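Side-chain contacts in hypothetical protein SMU.776 (Streptococcus mutans, PDB 2B78), which is probably an S-adenosylmethionine-dependent methyltransferase that may act on RNA and carries a PUA-like domain, although its substrate is not established: residues F121-S126 with D133-A138; T48-K53 with D105-V110; L31-V36 with V128-D133; Y150-F155 with N160-L165. All blocks are in the same frame, centred on the assembly; numbering follows the deposited sequence.

Overall arrangement
Contacts 1, 2 and 3 cluster where the PUA-like sheet meets the five-stranded sheet containing strand 118-123, their centres about 9 to 11 Å apart. Residues 125 and 126 of contact 1 tie them together: Asn125 ND2 bonds to Tyr50 OH of contact 2, and Ser126 OG to Asn33 ND2 of contact 3. Contact 4 extends the sheet of contact 1 to its outer strand, with centres about 10 Å apart; Glu151 there receives both Trp123 of contact 1 and Arg132 of contact 3. Contact 4 also comes nearest the cofactor site: the side chain of Lys152 is about 9 Å from that of Arg246, which binds S-adenosylhomocysteine in another structure of this protein.

Contact 1: residues F121-S126 with D133-A138; sequences FSWYNS and DEIVAA
Phe121 and Val136 mark the closest backbone approach, with their CA atoms 8.7 Å apart. Strand 121-123 and helix 133-138 run roughly antiparallel, at 156°, and their axes come no nearer than 11.5 Å, a spacing bridged entirely by side chains. Val136 is the residue that touches both aromatics. Its CG1 is anti to the backbone N (chi1 178°), which sends CG2 forward over one face of the Phe121 ring, near the rim, 4.2 Å from CE1. The same methyl meets the edge of the indole, 4.1 Å from Trp123 CZ2. Ile135 comes at Trp123 from the opposite direction, CG2 at the indole edge in the ring plane, 3.9 Å from CH2, and CD1 near CZ3. Within the strand, Phe121 CB sits over one indole face; Phe139 meets Phe121, and Tyr129 meets Trp123, edge-to-face. The helix belongs to the beta-alpha-beta crossover between the neighbouring parallel strands 118-123 and 148-153. Branched aliphatic residues suit the helix side because their methyls fit around flat rings. Between these segments the contact is purely apolar, with no directional bond to fix it; Glu151 satisfies the indole NE1 and, through its salt bridge with Arg132, gives the helix a charged tie to the sheet.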
# COMPACT_ATOMS: atom_id res chain seq x y z
N PHE A 121 -14.04 -1.41 -0.42
CA PHE A 121 -13.98 -0.63 0.81
C PHE A 121 -13.11 -1.39 1.80
O PHE A 121 -13.18 -2.62 1.87
CB PHE A 121 -15.37 -0.50 1.44
CG PHE A 121 -16.28 0.48 0.76
CD1 PHE A 121 -16.47 1.75 1.29
CD2 PHE A 121 -16.95 0.14 -0.41
CE1 PHE A 121 -17.32 2.66 0.67
CE2 PHE A 121 -17.81 1.05 -1.03
CZ PHE A 121 -17.99 2.30 -0.49
N SER A 122 -12.32 -0.66 2.58
CA SER A 122 -11.49 -1.28 3.60
C SER A 122 -11.69 -0.53 4.90
O SER A 122 -11.53 0.70 4.96
CB SER A 122 -10.02 -1.28 3.20
OG SER A 122 -9.80 -2.17 2.12
N TRP A 123 -12.07 -1.27 5.94
CA TRP A 123 -12.31 -0.69 7.26
C TRP A 123 -11.14 -1.02 8.19
O TRP A 123 -10.89 -2.19 8.49
CB TRP A 123 -13.61 -1.25 7.84
CG TRP A 123 -14.77 -1.25 6.87
CD1 TRP A 123 -15.37 -2.34 6.32
CD2 TRP A 123 -15.42 -0.10 6.31
NE1 TRP A 123 -16.36 -1.95 5.45
CE2 TRP A 123 -16.42 -0.58 5.43
CE3 TRP A 123 -15.27 1.28 6.47
CZ2 TRP A 123 -17.25 0.28 4.70
CZ3 TRP A 123 -16.10 2.13 5.75
CH2 TRP A 123 -17.08 1.63 4.88
N TYR A 124 -10.44 0.02 8.66
CA TYR A 124 -9.28 -0.16 9.52
C TYR A 124 -9.53 -0.15 11.03
O TYR A 124 -8.61 -0.40 11.81
CB TYR A 124 -8.21 0.88 9.18
CG TYR A 124 -7.59 0.68 7.82
CD1 TYR A 124 -8.36 0.83 6.66
CD2 TYR A 124 -6.25 0.33 7.68
CE1 TYR A 124 -7.80 0.64 5.40
CE2 TYR A 124 -5.68 0.13 6.41
CZ TYR A 124 -6.47 0.29 5.28
OH TYR A 124 -5.93 0.11 4.03
N ASN A 125 -10.76 0.14 11.44
CA ASN A 125 -11.07 0.14 12.87
C ASN A 125 -12.55 -0.15 13.11
O ASN A 125 -13.38 0.02 12.21
CB ASN A 125 -10.63 1.46 13.52
CG ASN A 125 -11.37 2.67 12.98
OD1 ASN A 125 -12.57 2.83 13.21
ND2 ASN A 125 -10.65 3.54 12.26
N SER A 126 -12.88 -0.59 14.31
CA SER A 126 -14.27 -0.93 14.63
C SER A 126 -15.24 0.23 14.56
O SER A 126 -16.43 0.04 14.25
CB SER A 126 -14.35 -1.58 16.01
OG SER A 126 -13.83 -0.74 17.01
N ASP A 133 -22.82 1.96 7.23
CA ASP A 133 -24.00 2.08 6.37
C ASP A 133 -24.16 3.49 5.82
O ASP A 133 -24.47 3.67 4.65
CB ASP A 133 -25.27 1.67 7.12
CG ASP A 133 -25.38 0.17 7.31
OD1 ASP A 133 -24.51 -0.55 6.77
OD2 ASP A 133 -26.33 -0.30 7.98
N GLU A 134 -23.95 4.50 6.66
CA GLU A 134 -24.07 5.87 6.20
C GLU A 134 -22.91 6.22 5.27
O GLU A 134 -23.09 6.90 4.27
CB GLU A 134 -24.12 6.83 7.39
CG GLU A 134 -23.12 6.53 8.48
CD GLU A 134 -23.42 7.29 9.75
OE1 GLU A 134 -23.29 8.54 9.74
OE2 GLU A 134 -23.79 6.64 10.76
N ILE A 135 -21.72 5.72 5.59
CA ILE A 135 -20.56 5.97 4.74
C ILE A 135 -20.82 5.42 3.34
O ILE A 135 -20.61 6.11 2.34
CB ILE A 135 -19.28 5.28 5.30
CG1 ILE A 135 -18.87 5.94 6.62
CG2 ILE A 135 -18.15 5.34 4.27
CD1 ILE A 135 -17.61 5.35 7.24
N VAL A 136 -21.27 4.17 3.25
CA VAL A 136 -21.53 3.56 1.96
C VAL A 136 -22.65 4.28 1.22
O VAL A 136 -22.55 4.55 0.03
CB VAL A 136 -21.89 2.06 2.12
CG1 VAL A 136 -22.22 1.45 0.78
CG2 VAL A 136 -20.73 1.31 2.75
N ALA A 137 -23.72 4.61 1.95
CA ALA A 137 -24.86 5.32 1.37
C ALA A 137 -24.38 6.62 0.71
O ALA A 137 -24.77 6.94 -0.42
CB ALA A 137 -25.88 5.63 2.47
N ALA A 138 -23.52 7.35 1.41
CA ALA A 138 -22.96 8.59 0.90
C ALA A 138 -22.11 8.34 -0.33
O ALA A 138 -22.14 9.11 -1.30
CB ALA A 138 -22.12 9.27 1.97

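Contact 2: residues T48-K53 with D105-V110; sequences TAYLSK and DSFGGV
Tyr50 reaches across from its strand to put its hydroxyl on the carbonyl oxygen of Gly108, donating a short hydrogen bond of 2.6 Å from OH to O. A chi1 of 80°, with CG between the backbone N and the carbonyl carbon, projects the ring toward the 107-110 turn. The acceptor lies in the plane of the tyrosine ring, but the hydroxyl stands 46° above the carbonyl plane, away from the lone-pair directions. Beside this bond the ring meets Phe107, with Tyr50 CE2 3.8 Å from Phe107 CZ. The two planes are inclined at 40°, too oblique for either a stack or a T-shaped pair. Gly109 completes the first shell, its CA 3.5 Å from Tyr50 OH. It is the third residue of a type II beta turn from Phe107 to Val110, and glycine is called for twice over: at these backbone angles a CB would jam against the preceding carbonyl oxygen, and it would also run into Tyr50 OH. The turn leads into strand 110-115, whereas Tyr50 belongs to strand 45-54 of the PUA-like domain, so the contact joins two separate beta sheets. Further out, Phe127 stacks on the Tyr50 ring, and the buried hydroxyl has two partners, Gly108 O as acceptor and the Asn125 amide. Phe74 meets Phe107 edge-to-face, and Gln102 OE1 accepts the N-H of Gly109, steadying the turn.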
# COMPACT_ATOMS: atom_id res chain seq x y z
N THR A 48 -13.24 18.24 16.25
CA THR A 48 -14.08 17.06 16.42
C THR A 48 -13.24 15.86 16.01
O THR A 48 -12.51 15.94 15.02
CB THR A 48 -15.33 17.15 15.52
OG1 THR A 48 -16.10 18.30 15.90
CG2 THR A 48 -16.20 15.89 15.67
N ALA A 49 -13.32 14.77 16.75
CA ALA A 49 -12.54 13.58 16.42
C ALA A 49 -13.26 12.31 16.85
O ALA A 49 -14.29 12.37 17.51
CB ALA A 49 -11.18 13.65 17.12
N TYR A 50 -12.73 11.16 16.44
CA TYR A 50 -13.33 9.90 16.86
C TYR A 50 -12.22 8.99 17.37
O TYR A 50 -11.09 9.04 16.90
CB TYR A 50 -14.12 9.24 15.71
CG TYR A 50 -13.34 8.47 14.66
CD1 TYR A 50 -12.75 7.24 14.95
CD2 TYR A 50 -13.25 8.94 13.35
CE1 TYR A 50 -12.09 6.50 13.96
CE2 TYR A 50 -12.59 8.21 12.35
CZ TYR A 50 -12.01 6.99 12.66
OH TYR A 50 -11.38 6.25 11.69
N LEU A 51 -12.56 8.19 18.38
CA LEU A 51 -11.61 7.28 18.97
C LEU A 51 -11.88 5.84 18.55
O LEU A 51 -13.03 5.42 18.49
CB LEU A 51 -11.66 7.36 20.50
CG LEU A 51 -11.37 8.72 21.15
CD1 LEU A 51 -11.47 8.57 22.67
CD2 LEU A 51 -9.99 9.20 20.75
N SER A 52 -10.81 5.12 18.26
CA SER A 52 -10.90 3.71 17.89
C SER A 52 -9.47 3.26 17.71
O SER A 52 -8.65 3.97 17.12
CB SER A 52 -11.69 3.52 16.60
OG SER A 52 -11.94 2.14 16.37
N LYS A 53 -9.15 2.08 18.22
CA LYS A 53 -7.80 1.57 18.10
C LYS A 53 -7.46 1.16 16.68
O LYS A 53 -8.21 0.44 16.02
CB LYS A 53 -7.60 0.39 19.06
CG LYS A 53 -7.23 0.83 20.47
CD LYS A 53 -7.26 -0.32 21.47
CE LYS A 53 -8.66 -0.55 22.02
NZ LYS A 53 -8.68 -1.60 23.09
N ASP A 105 -7.34 11.99 2.48
CA ASP A 105 -8.59 12.56 1.99
C ASP A 105 -9.48 13.03 3.13
O ASP A 105 -10.71 13.09 3.02
CB ASP A 105 -9.33 11.55 1.11
CG ASP A 105 -8.61 11.31 -0.19
OD1 ASP A 105 -8.61 12.22 -1.05
OD2 ASP A 105 -8.03 10.21 -0.34
N SER A 106 -8.82 13.35 4.24
CA SER A 106 -9.45 13.88 5.44
C SER A 106 -10.37 13.01 6.28
O SER A 106 -11.24 13.52 6.98
CB SER A 106 -10.15 15.21 5.13
OG SER A 106 -9.18 16.22 4.89
N PHE A 107 -10.20 11.70 6.21
CA PHE A 107 -10.99 10.84 7.07
C PHE A 107 -10.24 9.54 7.27
O PHE A 107 -10.41 8.59 6.51
CB PHE A 107 -12.38 10.55 6.50
CG PHE A 107 -13.34 10.06 7.54
CD1 PHE A 107 -13.90 10.94 8.46
CD2 PHE A 107 -13.63 8.70 7.66
CE1 PHE A 107 -14.73 10.49 9.48
CE2 PHE A 107 -14.46 8.23 8.68
CZ PHE A 107 -15.01 9.12 9.59
N GLY A 108 -9.41 9.49 8.31
CA GLY A 108 -8.65 8.29 8.58
C GLY A 108 -9.52 7.10 8.93
O GLY A 108 -10.66 7.27 9.36
N GLY A 109 -9.00 5.89 8.71
CA GLY A 109 -9.75 4.69 9.03
C GLY A 109 -10.44 4.03 7.85
O GLY A 109 -10.88 2.88 7.94
N VAL A 110 -10.51 4.74 6.73
CA VAL A 110 -11.18 4.22 5.54
C VAL A 110 -10.42 4.42 4.25
O VAL A 110 -9.88 5.50 4.00
CB VAL A 110 -12.56 4.90 5.36
CG1 VAL A 110 -13.25 4.36 4.11
CG2 VAL A 110 -13.43 4.69 6.59

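Contact 3: residues L31-V36 with V128-D133; sequences LDNQVV and VYQIRD
Asn33 and Gln130 meet through their terminal amides, Asn33 ND2 donating to Gln130 OE1 over 3.1 Å with an N-H...O angle of 150°. The acceptor lies almost in the Asn33 amide plane, but the donor sits well above the carbonyl plane of Gln130, and the two amides are markedly inclined to each other. Gln130 puts CG between its backbone N and carbonyl carbon (chi1 69°) and then runs out extended, carrying its amide from the helix towards the strand. The Asn33 amide is held at both ends, ND2 also bonding to Ser126 OG and OD1 to Ser52 OG; its chi1 of -93° lies off the staggered positions, consistent with these bonds fixing its rotation. With Gln34 it faces Leu51 in a G1 beta bulge beside strand 45-54 of the PUA-like domain. The bulge's first residue has positive phi, a conformation asparagine accepts more easily than most residues. A water closes a second bridge at this partly exposed surface: it donates to Asn33 O at 2.9 Å and accepts from Gln130 NE2 at 3.1 Å. Glutamine suits this place because its one amide serves as acceptor and donor at once, OE1 turned to the Asn33 side chain and NE2 to the water.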
# COMPACT_ATOMS: atom_id res chain seq x y z
N LEU A 31 -11.15 6.32 27.20
CA LEU A 31 -12.26 6.36 26.24
C LEU A 31 -11.92 5.59 24.97
O LEU A 31 -10.74 5.35 24.67
CB LEU A 31 -12.56 7.82 25.88
CG LEU A 31 -12.37 8.89 26.95
CD1 LEU A 31 -12.55 10.28 26.35
CD2 LEU A 31 -13.34 8.66 28.09
N ASP A 32 -12.95 5.19 24.23
CA ASP A 32 -12.77 4.47 22.97
C ASP A 32 -14.08 4.33 22.18
O ASP A 32 -15.17 4.40 22.75
CB ASP A 32 -12.16 3.09 23.23
CG ASP A 32 -11.57 2.48 21.96
OD1 ASP A 32 -11.27 3.25 21.02
OD2 ASP A 32 -11.39 1.24 21.91
N ASN A 33 -13.94 4.17 20.87
CA ASN A 33 -15.07 4.02 19.96
C ASN A 33 -16.22 4.99 20.17
O ASN A 33 -17.31 4.60 20.58
CB ASN A 33 -15.59 2.59 19.98
CG ASN A 33 -14.96 1.72 18.91
OD1 ASN A 33 -13.74 1.54 18.87
ND2 ASN A 33 -15.79 1.20 18.01
N GLN A 34 -15.97 6.26 19.88
CA GLN A 34 -16.99 7.29 20.03
C GLN A 34 -16.42 8.59 19.51
O GLN A 34 -15.20 8.74 19.38
CB GLN A 34 -17.38 7.44 21.51
CG GLN A 34 -16.23 7.79 22.44
CD GLN A 34 -16.65 7.86 23.90
OE1 GLN A 34 -17.42 8.74 24.30
NE2 GLN A 34 -16.14 6.94 24.71
N VAL A 35 -17.31 9.52 19.20
CA VAL A 35 -16.90 10.83 18.72
C VAL A 35 -16.60 11.66 19.97
O VAL A 35 -17.30 11.54 20.97
CB VAL A 35 -18.03 11.51 17.91
CG1 VAL A 35 -17.61 12.92 17.51
CG2 VAL A 35 -18.34 10.68 16.67
N VAL A 36 -15.55 12.47 19.92
CA VAL A 36 -15.20 13.31 21.06
C VAL A 36 -14.84 14.69 20.55
O VAL A 36 -14.73 14.91 19.35
CB VAL A 36 -13.99 12.74 21.86
CG1 VAL A 36 -14.31 11.32 22.35
CG2 VAL A 36 -12.73 12.74 20.98
N VAL A 128 -15.38 3.00 12.41
CA VAL A 128 -15.88 3.26 11.06
C VAL A 128 -16.73 2.08 10.60
O VAL A 128 -17.70 2.25 9.86
CB VAL A 128 -14.76 3.50 10.04
CG1 VAL A 128 -14.01 4.78 10.38
CG2 VAL A 128 -13.81 2.32 10.02
N TYR A 129 -16.36 0.89 11.05
CA TYR A 129 -17.11 -0.29 10.66
C TYR A 129 -18.54 -0.20 11.20
O TYR A 129 -19.49 -0.51 10.49
CB TYR A 129 -16.42 -1.55 11.20
CG TYR A 129 -17.07 -2.83 10.72
CD1 TYR A 129 -17.06 -3.16 9.37
CD2 TYR A 129 -17.73 -3.68 11.61
CE1 TYR A 129 -17.71 -4.30 8.90
CE2 TYR A 129 -18.38 -4.83 11.15
CZ TYR A 129 -18.36 -5.13 9.79
OH TYR A 129 -19.01 -6.24 9.32
N GLN A 130 -18.70 0.26 12.43
CA GLN A 130 -20.04 0.36 13.00
C GLN A 130 -20.91 1.41 12.31
O GLN A 130 -22.14 1.28 12.28
CB GLN A 130 -19.97 0.61 14.51
CG GLN A 130 -19.45 1.98 14.92
CD GLN A 130 -19.45 2.16 16.42
OE1 GLN A 130 -18.75 1.45 17.15
NE2 GLN A 130 -20.25 3.12 16.90
N ILE A 131 -20.30 2.44 11.74
CA ILE A 131 -21.09 3.47 11.06
C ILE A 131 -20.94 3.36 9.55
O ILE A 131 -21.16 4.33 8.83
CB ILE A 131 -20.67 4.90 11.45
CG1 ILE A 131 -19.21 5.15 11.03
CG2 ILE A 131 -20.84 5.12 12.94
CD1 ILE A 131 -18.81 6.61 11.08
N ARG A 132 -20.61 2.17 9.05
CA ARG A 132 -20.39 2.01 7.62
C ARG A 132 -21.60 2.13 6.71
O ARG A 132 -21.44 2.39 5.52
CB ARG A 132 -19.65 0.70 7.34
CG ARG A 132 -20.44 -0.59 7.48
CD ARG A 132 -19.46 -1.76 7.43
NE ARG A 132 -20.00 -2.95 6.79
CZ ARG A 132 -20.89 -3.77 7.33
NH1 ARG A 132 -21.36 -3.53 8.55
NH2 ARG A 132 -21.32 -4.83 6.66
N ASP A 133 -22.82 1.96 7.23
CA ASP A 133 -24.00 2.08 6.37
C ASP A 133 -24.16 3.49 5.82
O ASP A 133 -24.47 3.67 4.65
CB ASP A 133 -25.27 1.67 7.12
CG ASP A 133 -25.38 0.17 7.31
OD1 ASP A 133 -24.51 -0.55 6.77
OD2 ASP A 133 -26.33 -0.30 7.98
O HOH W 1 -19.97 4.96 19.44

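Contact 4: residues Y150-F155 with N160-L165; sequences YEKIRF and NVSAHL
Glu151 and Ala163 form the hydrogen-bonded pair at the tight heart of this contact, Glu151 N reaching Ala163 O at 2.9 Å and Ala163 N reaching Glu151 O at 3.1 Å. A third backbone bond, Ile153 N to Val161 O, is shorter still at 2.7 Å, and the Ile153 side chain packs on Trp123 and Tyr129. The flat Tyr150 ring offers one face to the edge of His164: ND1 lies 3.6 Å from Tyr150 CZ, with the planes 62° apart. His164 CG is anti to the backbone N (chi1 174°), which swings the imidazole over the phenol; Gly167 O then takes its NE2, and Glu169 and Ala170 hold Tyr150 OH. The strands make an antiparallel beta hairpin, with 162-165 the outermost strand of its sheet within the chain. On the Lys152 and Ser162 face, a lysine bent at chi2 (-60°) brings NZ to 2.8 Å from Ser162 OG; Gly190 O and Leu187 O also bind this ammonium. The small serine hydroxyl can pair with it and still hydrogen-bond to Asn188 OD1. On the other face Leu165 CD1 packs against the Glu151 carboxylate, whose OE1 takes Trp123 NE1 and Arg132. A single water bridges here, donating to Glu151 OE2 and His164 O. The loose side is the hairpin end, where Asn160 and Val161 are exposed and the connecting residues 156-159 are not modelled.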
# COMPACT_ATOMS: atom_id res chain seq x y z
N TYR A 150 -17.29 -4.56 -2.65
CA TYR A 150 -16.82 -5.54 -1.69
C TYR A 150 -16.15 -4.77 -0.56
O TYR A 150 -15.84 -3.59 -0.71
CB TYR A 150 -15.81 -6.48 -2.33
CG TYR A 150 -16.46 -7.45 -3.27
CD1 TYR A 150 -16.84 -8.73 -2.84
CD2 TYR A 150 -16.75 -7.08 -4.58
CE1 TYR A 150 -17.49 -9.61 -3.70
CE2 TYR A 150 -17.40 -7.95 -5.45
CZ TYR A 150 -17.77 -9.21 -5.00
OH TYR A 150 -18.43 -10.07 -5.85
N GLU A 151 -15.92 -5.44 0.56
CA GLU A 151 -15.29 -4.80 1.70
C GLU A 151 -14.29 -5.72 2.40
O GLU A 151 -14.48 -6.94 2.43
CB GLU A 151 -16.35 -4.35 2.71
CG GLU A 151 -17.05 -5.50 3.44
CD GLU A 151 -18.16 -5.03 4.36
OE1 GLU A 151 -18.08 -3.88 4.84
OE2 GLU A 151 -19.10 -5.81 4.62
N LYS A 152 -13.23 -5.13 2.95
CA LYS A 152 -12.22 -5.87 3.70
C LYS A 152 -12.25 -5.36 5.14
O LYS A 152 -12.34 -4.15 5.36
CB LYS A 152 -10.81 -5.63 3.14
CG LYS A 152 -10.58 -6.02 1.69
CD LYS A 152 -10.84 -7.50 1.46
CE LYS A 152 -10.47 -7.90 0.04
NZ LYS A 152 -10.83 -9.31 -0.26
N ILE A 153 -12.20 -6.27 6.10
CA ILE A 153 -12.16 -5.91 7.52
C ILE A 153 -10.68 -5.97 7.89
O ILE A 153 -10.08 -7.04 7.89
CB ILE A 153 -12.94 -6.92 8.38
CG1 ILE A 153 -14.41 -6.93 7.97
CG2 ILE A 153 -12.82 -6.55 9.85
CD1 ILE A 153 -15.02 -5.57 7.85
N ARG A 154 -10.11 -4.82 8.22
CA ARG A 154 -8.69 -4.73 8.55
C ARG A 154 -8.40 -4.48 10.03
O ARG A 154 -7.49 -3.73 10.37
CB ARG A 154 -8.05 -3.61 7.73
CG ARG A 154 -8.35 -3.70 6.25
CD ARG A 154 -7.27 -4.49 5.55
NE ARG A 154 -5.97 -3.87 5.79
CZ ARG A 154 -4.90 -4.06 5.03
NH1 ARG A 154 -4.98 -4.85 3.97
NH2 ARG A 154 -3.76 -3.46 5.33
N PHE A 155 -9.19 -5.10 10.91
CA PHE A 155 -8.99 -4.94 12.34
C PHE A 155 -9.39 -6.19 13.10
O PHE A 155 -9.57 -6.16 14.33
CB PHE A 155 -9.80 -3.74 12.87
CG PHE A 155 -11.28 -3.87 12.64
CD1 PHE A 155 -11.87 -3.36 11.49
CD2 PHE A 155 -12.09 -4.49 13.59
CE1 PHE A 155 -13.24 -3.47 11.28
CE2 PHE A 155 -13.46 -4.60 13.39
CZ PHE A 155 -14.04 -4.09 12.23
N ASN A 160 -14.63 -13.02 9.67
CA ASN A 160 -14.47 -12.92 8.22
C ASN A 160 -13.75 -11.63 7.88
O ASN A 160 -13.96 -10.59 8.52
CB ASN A 160 -15.84 -12.92 7.54
CG ASN A 160 -16.61 -14.19 7.80
OD1 ASN A 160 -16.23 -15.27 7.35
ND2 ASN A 160 -17.71 -14.07 8.54
N VAL A 161 -12.91 -11.66 6.87
CA VAL A 161 -12.18 -10.46 6.52
C VAL A 161 -12.64 -9.86 5.21
O VAL A 161 -12.36 -8.70 4.93
CB VAL A 161 -10.68 -10.73 6.48
CG1 VAL A 161 -10.18 -11.05 7.89
CG2 VAL A 161 -10.38 -11.90 5.55
N SER A 162 -13.37 -10.64 4.41
CA SER A 162 -13.84 -10.14 3.12
C SER A 162 -15.30 -10.52 2.88
O SER A 162 -15.74 -11.61 3.24
CB SER A 162 -12.96 -10.70 2.00
OG SER A 162 -13.28 -10.09 0.76
N ALA A 163 -16.04 -9.61 2.25
CA ALA A 163 -17.45 -9.87 1.96
C ALA A 163 -18.01 -8.98 0.85
O ALA A 163 -17.53 -7.87 0.64
CB ALA A 163 -18.28 -9.67 3.24
N HIS A 164 -19.01 -9.49 0.14
CA HIS A 164 -19.67 -8.73 -0.90
C HIS A 164 -20.44 -7.67 -0.13
O HIS A 164 -21.02 -7.98 0.92
CB HIS A 164 -20.62 -9.63 -1.70
CG HIS A 164 -21.45 -8.90 -2.71
ND1 HIS A 164 -20.90 -8.12 -3.70
CD2 HIS A 164 -22.79 -8.80 -2.84
CE1 HIS A 164 -21.87 -7.56 -4.41
NE2 HIS A 164 -23.03 -7.96 -3.91
N LEU A 165 -20.44 -6.43 -0.61
CA LEU A 165 -21.11 -5.33 0.10
C LEU A 165 -22.42 -4.84 -0.52
O LEU A 165 -23.43 -4.74 0.19
CB LEU A 165 -20.16 -4.13 0.24
CG LEU A 165 -20.69 -2.96 1.07
CD1 LEU A 165 -21.03 -3.45 2.47
CD2 LEU A 165 -19.66 -1.83 1.13
O HOH W 2 -21.23 -7.37 3.71